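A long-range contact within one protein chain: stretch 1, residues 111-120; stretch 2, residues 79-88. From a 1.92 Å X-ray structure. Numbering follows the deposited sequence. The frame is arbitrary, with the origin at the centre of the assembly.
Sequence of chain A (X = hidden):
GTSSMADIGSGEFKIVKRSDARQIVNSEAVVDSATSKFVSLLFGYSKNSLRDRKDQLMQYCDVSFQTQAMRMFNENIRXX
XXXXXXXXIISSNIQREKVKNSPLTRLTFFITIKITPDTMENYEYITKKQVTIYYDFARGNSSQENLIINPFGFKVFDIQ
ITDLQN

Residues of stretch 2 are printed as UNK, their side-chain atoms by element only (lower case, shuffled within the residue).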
ATOM      1  N   ILE A 111      -1.918  10.675   2.983  1.00 22.62           N
ATOM      2  CA  ILE A 111      -1.505  11.720   2.052  1.00 25.54           C
ATOM      3  C   ILE A 111      -2.726  12.273   1.331  1.00 29.42           C
ATOM      4  O   ILE A 111      -3.761  11.621   1.198  1.00 25.12           O
ATOM      5  CB  ILE A 111      -0.454  11.252   1.013  1.00 27.14           C
ATOM      6  CG1 ILE A 111      -1.033  10.224   0.052  1.00 21.86           C
ATOM      7  CG2 ILE A 111       0.796  10.715   1.694  1.00 26.24           C
ATOM      8  CD1 ILE A 111      -0.105   9.969  -1.135  1.00 26.94           C
ATOM      9  N   THR A 112      -2.589  13.506   0.877  1.00 27.61           N
ATOM     10  CA  THR A 112      -3.596  14.152   0.054  1.00 35.38           C
ATOM     11  C   THR A 112      -2.907  14.564  -1.236  1.00 30.66           C
ATOM     12  O   THR A 112      -1.803  15.119  -1.201  1.00 31.35           O
ATOM     13  CB  THR A 112      -4.219  15.353   0.788  1.00 42.04           C
ATOM     14  OG1 THR A 112      -4.910  14.894   1.962  1.00 43.59           O
ATOM     15  CG2 THR A 112      -5.213  16.066  -0.095  1.00 42.71           C
ATOM     16  N   ILE A 113      -3.518  14.235  -2.366  1.00 32.01           N
ATOM     17  CA  ILE A 113      -2.991  14.586  -3.680  1.00 33.95           C
ATOM     18  C   ILE A 113      -3.967  15.570  -4.320  1.00 35.54           C
ATOM     19  O   ILE A 113      -5.151  15.251  -4.511  1.00 33.25           O
ATOM     20  CB  ILE A 113      -2.786  13.349  -4.568  1.00 29.42           C
ATOM     21  CG1 ILE A 113      -1.933  12.296  -3.842  1.00 25.69           C
ATOM     22  CG2 ILE A 113      -2.148  13.745  -5.902  1.00 33.81           C
ATOM     23  CD1 ILE A 113      -1.728  11.003  -4.625  1.00 30.10           C
ATOM     24  N   LYS A 114      -3.480  16.766  -4.637  1.00 32.89           N
ATOM     25  CA  LYS A 114      -4.291  17.772  -5.316  1.00 33.36           C
ATOM     26  C   LYS A 114      -3.978  17.718  -6.807  1.00 35.90           C
ATOM     27  O   LYS A 114      -2.829  17.926  -7.216  1.00 33.17           O
ATOM     28  CB  LYS A 114      -4.049  19.171  -4.754  1.00 33.19           C
ATOM     29  CG  LYS A 114      -4.950  20.240  -5.393  1.00 41.84           C
ATOM     30  CD  LYS A 114      -4.818  21.602  -4.714  1.00 54.40           C
ATOM     31  CE  LYS A 114      -3.371  22.089  -4.653  1.00 65.76           C
ATOM     32  NZ  LYS A 114      -2.780  22.297  -6.005  1.00 70.84           N
ATOM     33  N   ILE A 115      -4.995  17.408  -7.602  1.00 34.52           N
ATOM     34  CA  ILE A 115      -4.872  17.289  -9.047  1.00 39.29           C
ATOM     35  C   ILE A 115      -5.572  18.493  -9.669  1.00 42.57           C
ATOM     36  O   ILE A 115      -6.763  18.726  -9.430  1.00 44.39           O
ATOM     37  CB  ILE A 115      -5.453  15.955  -9.541  1.00 51.20           C
ATOM     38  CG1 ILE A 115      -4.481  14.813  -9.212  1.00 46.19           C
ATOM     39  CG2 ILE A 115      -5.740  16.004 -11.019  1.00 56.72           C
ATOM     40  CD1 ILE A 115      -5.145  13.584  -8.643  1.00 47.12           C
ATOM     41  N   THR A 116      -4.822  19.300 -10.408  1.00 42.64           N
ATOM     42  CA  THR A 116      -5.394  20.440 -11.122  1.00 49.72           C
ATOM     43  C   THR A 116      -4.982  20.321 -12.585  1.00 53.54           C
ATOM     44  O   THR A 116      -3.775  20.374 -12.895  1.00 46.21           O
ATOM     45  CB  THR A 116      -4.959  21.776 -10.515  1.00 57.05           C
ATOM     46  OG1 THR A 116      -3.538  21.915 -10.600  1.00 55.64           O
ATOM     47  CG2 THR A 116      -5.357  21.871  -9.044  1.00 63.61           C
ATOM     48  N   PRO A 117      -5.918  20.093 -13.501  1.00 64.70           N
ATOM     49  CA  PRO A 117      -5.545  20.017 -14.917  1.00 72.82           C
ATOM     50  C   PRO A 117      -5.246  21.393 -15.492  1.00 76.14           C
ATOM     51  O   PRO A 117      -5.938  22.374 -15.203  1.00 70.71           O
ATOM     52  CB  PRO A 117      -6.776  19.379 -15.572  1.00 67.62           C
ATOM     53  CG  PRO A 117      -7.404  18.601 -14.455  1.00 66.14           C
ATOM     54  CD  PRO A 117      -7.254  19.518 -13.275  1.00 66.03           C
ATOM     55  N   ASP A 118      -4.185  21.449 -16.307  1.00 76.72           N
ATOM     56  CA  ASP A 118      -3.767  22.669 -16.994  1.00 81.91           C
ATOM     57  C   ASP A 118      -4.741  23.091 -18.086  1.00 87.01           C
ATOM     58  O   ASP A 118      -4.644  24.224 -18.572  1.00 86.12           O
ATOM     59  CB  ASP A 118      -2.372  22.485 -17.609  1.00 77.50           C
ATOM     60  CG  ASP A 118      -1.332  22.033 -16.593  1.00 72.27           C
ATOM     61  OD1 ASP A 118      -1.714  21.399 -15.590  1.00 71.22           O
ATOM     62  OD2 ASP A 118      -0.130  22.300 -16.796  1.00 71.23           O
ATOM     63  N   THR A 119      -5.671  22.221 -18.474  1.00 94.63           N
ATOM     64  CA  THR A 119      -6.558  22.467 -19.613  1.00 98.24           C
ATOM     65  C   THR A 119      -7.905  23.024 -19.149  1.00106.36           C
ATOM     66  O   THR A 119      -8.973  22.493 -19.464  1.00110.41           O
ATOM     67  CB  THR A 119      -6.737  21.184 -20.423  1.00 96.46           C
ATOM     68  OG1 THR A 119      -7.844  21.333 -21.321  1.00 98.79           O
ATOM     69  CG2 THR A 119      -6.981  19.987 -19.498  1.00 92.38           C
HETATM   70  N   MSE A 120      -7.842  24.120 -18.396  1.00110.60           N
HETATM   71  CA  MSE A 120      -9.046  24.814 -17.942  1.00112.88           C
HETATM   72  C   MSE A 120      -8.723  26.201 -17.396  1.00117.41           C
HETATM   73  O   MSE A 120      -8.083  27.007 -18.071  1.00119.69           O
HETATM   74  CB  MSE A 120      -9.774  23.994 -16.874  1.00112.83           C
HETATM   75  CG  MSE A 120     -11.276  24.263 -16.788  1.00112.88           C
HETATM   76 SE   MSE A 120     -12.329  23.448 -18.215  0.40113.01          SE
HETATM   77  CE  MSE A 120     -14.043  24.309 -17.845  1.00108.92           C
ATOM     78  N   UNK A  79      -1.163   8.934 -17.176  1.00 42.40           N
ATOM     79  CA  UNK A  79      -2.477   9.481 -16.883  1.00 42.68           C
ATOM     80  C   UNK A  79      -2.516  11.001 -16.871  1.00 47.38           C
ATOM     81  O   UNK A  79      -3.526  11.578 -17.285  1.00 40.35           O
ATOM     82  n   UNK A  79      -3.319   5.531 -17.169  1.00 41.71           N
ATOM     83  c   UNK A  79      -3.721   6.765 -16.828  1.00 52.06           C
ATOM     84  c   UNK A  79      -3.092   7.374 -15.539  1.00 45.04           C
ATOM     85  o   UNK A  79      -4.567   7.389 -17.482  1.00 54.55           O
ATOM     86  c   UNK A  79      -2.982   8.923 -15.551  1.00 39.62           C
ATOM     87  N   UNK A  80      -1.428  11.668 -16.462  1.00 35.44           N
ATOM     88  CA  UNK A  80      -1.420  13.123 -16.382  1.00 34.47           C
ATOM     89  C   UNK A  80      -0.882  13.810 -17.638  1.00 39.21           C
ATOM     90  O   UNK A  80      -1.246  14.964 -17.892  1.00 43.98           O
ATOM     91  c   UNK A  80      -0.597  13.575 -15.176  1.00 37.40           C
ATOM     92  c   UNK A  80      -2.008  12.071 -11.412  1.00 39.65           C
ATOM     93  c   UNK A  80      -2.462  12.950 -13.611  1.00 42.08           C
ATOM     94  c   UNK A  80      -0.205  12.658 -12.889  1.00 33.08           C
ATOM     95  c   UNK A  80      -1.099  13.055 -13.867  1.00 38.26           C
ATOM     96  c   UNK A  80      -0.652  12.167 -11.669  1.00 40.26           C
ATOM     97  c   UNK A  80      -2.921  12.464 -12.384  1.00 41.98           C
ATOM     98  N   UNK A  81      -0.053  13.123 -18.433  1.00 43.40           N
ATOM     99  CA  UNK A  81       0.590  13.632 -19.653  1.00 43.63           C
ATOM    100  C   UNK A  81       0.999  15.103 -19.521  1.00 46.56           C
ATOM    101  O   UNK A  81       1.605  15.507 -18.519  1.00 43.28           O
ATOM    102  c   UNK A  81      -0.296  13.392 -20.900  1.00 42.67           C
ATOM    103  c   UNK A  81      -0.313  11.898 -21.242  1.00 38.98           C
ATOM    104  c   UNK A  81      -1.734  13.901 -20.720  1.00 40.99           C
ATOM    105  N   UNK A  82       0.712  15.907 -20.545  1.00 43.47           N
ATOM    106  CA  UNK A  82       1.050  17.327 -20.538  1.00 46.71           C
ATOM    107  C   UNK A  82      -0.142  18.205 -20.168  1.00 41.08           C
ATOM    108  O   UNK A  82      -0.120  19.415 -20.424  1.00 42.34           O
ATOM    109  c   UNK A  82       1.614  17.748 -21.899  1.00 48.07           C
ATOM    110  o   UNK A  82       0.556  18.695 -23.822  1.00 66.73           O
ATOM    111  c   UNK A  82       0.561  17.743 -23.004  1.00 60.58           C
ATOM    112  o   UNK A  82      -0.265  16.799 -23.057  1.00 62.23           O
ATOM    113  N   UNK A  83      -1.177  17.624 -19.559  1.00 44.36           N
ATOM    114  CA  UNK A  83      -2.429  18.328 -19.332  1.00 49.76           C
ATOM    115  C   UNK A  83      -2.821  18.472 -17.867  1.00 50.90           C
ATOM    116  O   UNK A  83      -3.787  19.194 -17.578  1.00 51.00           O
ATOM    117  n   UNK A  83      -3.916  14.834 -23.199  1.00 71.36           N
ATOM    118  c   UNK A  83      -3.579  17.624 -20.073  1.00 52.25           C
ATOM    119  c   UNK A  83      -4.643  17.056 -22.274  1.00 61.01           C
ATOM    120  c   UNK A  83      -4.304  16.236 -23.518  1.00 68.80           C
ATOM    121  c   UNK A  83      -3.386  17.550 -21.577  1.00 50.31           C
ATOM    122  N   UNK A  84      -2.131  17.799 -16.939  1.00 38.08           N
ATOM    123  CA  UNK A  84      -2.527  17.782 -15.532  1.00 41.55           C
ATOM    124  C   UNK A  84      -1.284  17.898 -14.657  1.00 47.25           C
ATOM    125  O   UNK A  84      -0.237  17.334 -14.985  1.00 45.24           O
ATOM    126  c   UNK A  84      -3.295  16.493 -15.171  1.00 49.24           C
ATOM    127  c   UNK A  84      -4.223  16.053 -16.300  1.00 50.93           C
ATOM    128  c   UNK A  84      -4.073  16.703 -13.902  1.00 56.14           C
ATOM    129  N   UNK A  85      -1.406  18.592 -13.523  1.00 44.48           N
ATOM    130  CA  UNK A  85      -0.358  18.643 -12.508  1.00 48.30           C
ATOM    131  C   UNK A  85      -0.878  18.085 -11.183  1.00 36.97           C
ATOM    132  O   UNK A  85      -2.077  18.116 -10.904  1.00 33.51           O
ATOM    133  n   UNK A  85       1.057  21.617  -7.452  1.00 93.07           N
ATOM    134  c   UNK A  85      -0.096  22.159 -10.927  1.00 82.46           C
ATOM    135  c   UNK A  85       0.214  21.722  -8.474  1.00 87.71           C
ATOM    136  c   UNK A  85      -0.770  20.902 -11.424  1.00 74.71           C
ATOM    137  c   UNK A  85       0.136  20.066 -12.319  1.00 60.39           C
ATOM    138  n   UNK A  85      -1.090  21.553  -8.301  1.00 79.69           N
ATOM    139  n   UNK A  85       0.686  22.022  -9.681  1.00 86.76           N
ATOM    140  N   UNK A  86       0.033  17.537 -10.373  1.00 33.42           N
ATOM    141  CA  UNK A  86      -0.348  16.843  -9.140  1.00 30.05           C
ATOM    142  C   UNK A  86       0.569  17.256  -7.992  1.00 30.86           C
ATOM    143  O   UNK A  86       1.793  17.243  -8.141  1.00 29.59           O
ATOM    144  c   UNK A  86      -0.297  15.313  -9.328  1.00 29.12           C
ATOM    145  N   UNK A  87      -0.016  17.615  -6.852  1.00 27.99           N
ATOM    146  CA  UNK A  87       0.747  17.989  -5.665  1.00 29.21           C
ATOM    147  C   UNK A  87       0.338  17.080  -4.519  1.00 32.50           C
ATOM    148  O   UNK A  87      -0.851  17.012  -4.182  1.00 32.02           O
ATOM    149  c   UNK A  87       1.050  19.869  -3.934  1.00 55.54           C
ATOM    150  c   UNK A  87       0.517  19.454  -5.299  1.00 38.53           C
ATOM    151  o   UNK A  87       0.381  22.082  -4.561  1.00 74.12           O
ATOM    152  c   UNK A  87       0.827  21.352  -3.648  1.00 69.91           C
ATOM    153  o   UNK A  87       1.112  21.788  -2.513  1.00 73.04           O
ATOM    154  N   UNK A  88       1.327  16.405  -3.917  1.00 29.79           N
ATOM    155  CA  UNK A  88       1.134  15.385  -2.884  1.00 23.19           C
ATOM    156  C   UNK A  88       1.743  15.857  -1.565  1.00 30.91           C
ATOM    157  O   UNK A  88       2.930  16.204  -1.519  1.00 33.05           O
ATOM    158  c   UNK A  88       1.777  14.070  -3.315  1.00 21.87           C
TER

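Position 79 carries three carbons in a row, the third bonded to one oxygen and one nitrogen: an amide, Q79. It stays out of reach of stretch 1. Position 80 has one carbon leading to a six-carbon ring with no heteroatom, hence F80; its CE1 lies 4.2 Å from I115 CG1, so the ring adds apolar cover to that isoleucine. At 81, one carbon carries two others, which defines V81; phi is positive, and the chain leaves the helix here without touching stretch 1. Position 82 has two carbons, the second bearing two oxygens: D82, also without a contact.

Four carbons in a row ending in nitrogen identify 83 as K83. Its side chain leads away at its end, but its carbonyl engages stretch 1: D118 N donates to K83 O at 2.6 Å, with an angle of 134° at the hydrogen. Position 84 has another three-carbon fork, V84. Its CG1 is 3.4 Å from I115 CG2 and 3.9 Å from P117 CG, a tight apolar fit.

At 85, three carbons, a nitrogen and a carbon with two further nitrogens spell a guanidinium, R85. Its backbone pairs with T116 in both directions, R85 N to T116 O and T116 N to R85 O, each 3.0 Å. R85 NH1 also donates a weak bond to T116 OG1 at 3.4 Å, near the guanidinium plane. Position 86 has a single carbon, A86; this CB lies 4.2 Å from both I113 CG2 and I115 CG1.

Position 87 shows three carbons, the third with two oxygens: E87. K114 N donates to E87 O at 2.7 Å, and E87 N to K114 O at 2.9 Å. E87 OE1 accepts from R85 NH2 at 3.0 Å and forms a longer salt bridge with K114 NZ at 3.5 Å. Position 88, again one carbon, is A88, its CB 4.1 Å from I113 CG1.

The contact is an antiparallel strand pair, with axes at 160° and 4.5 Å apart at closest approach. Hydrogen-bonded pairs K114–E87 and T116–R85 alternate with the non-hydrogen-bonded pairs I113–A88, I115–A86 and P117–V84, with P117 CA and V84 CA closest at 3.8 Å. Alternation sorts the side chains: I113, I115, A86, A88, V84 and P117 share one face, while K114, T116, R85 and E87 share the other. There, K114 NZ and R85 NH1 approach to 2.9 Å. Both are donors, so this is no hydrogen bond, and both groups are positively charged, so like charges lie close together, and the carboxylate of E87 bridges to both residues. In all, 662 Å² is buried between the stretches.

Stretch 2 79-88: QFVDKVRAEA
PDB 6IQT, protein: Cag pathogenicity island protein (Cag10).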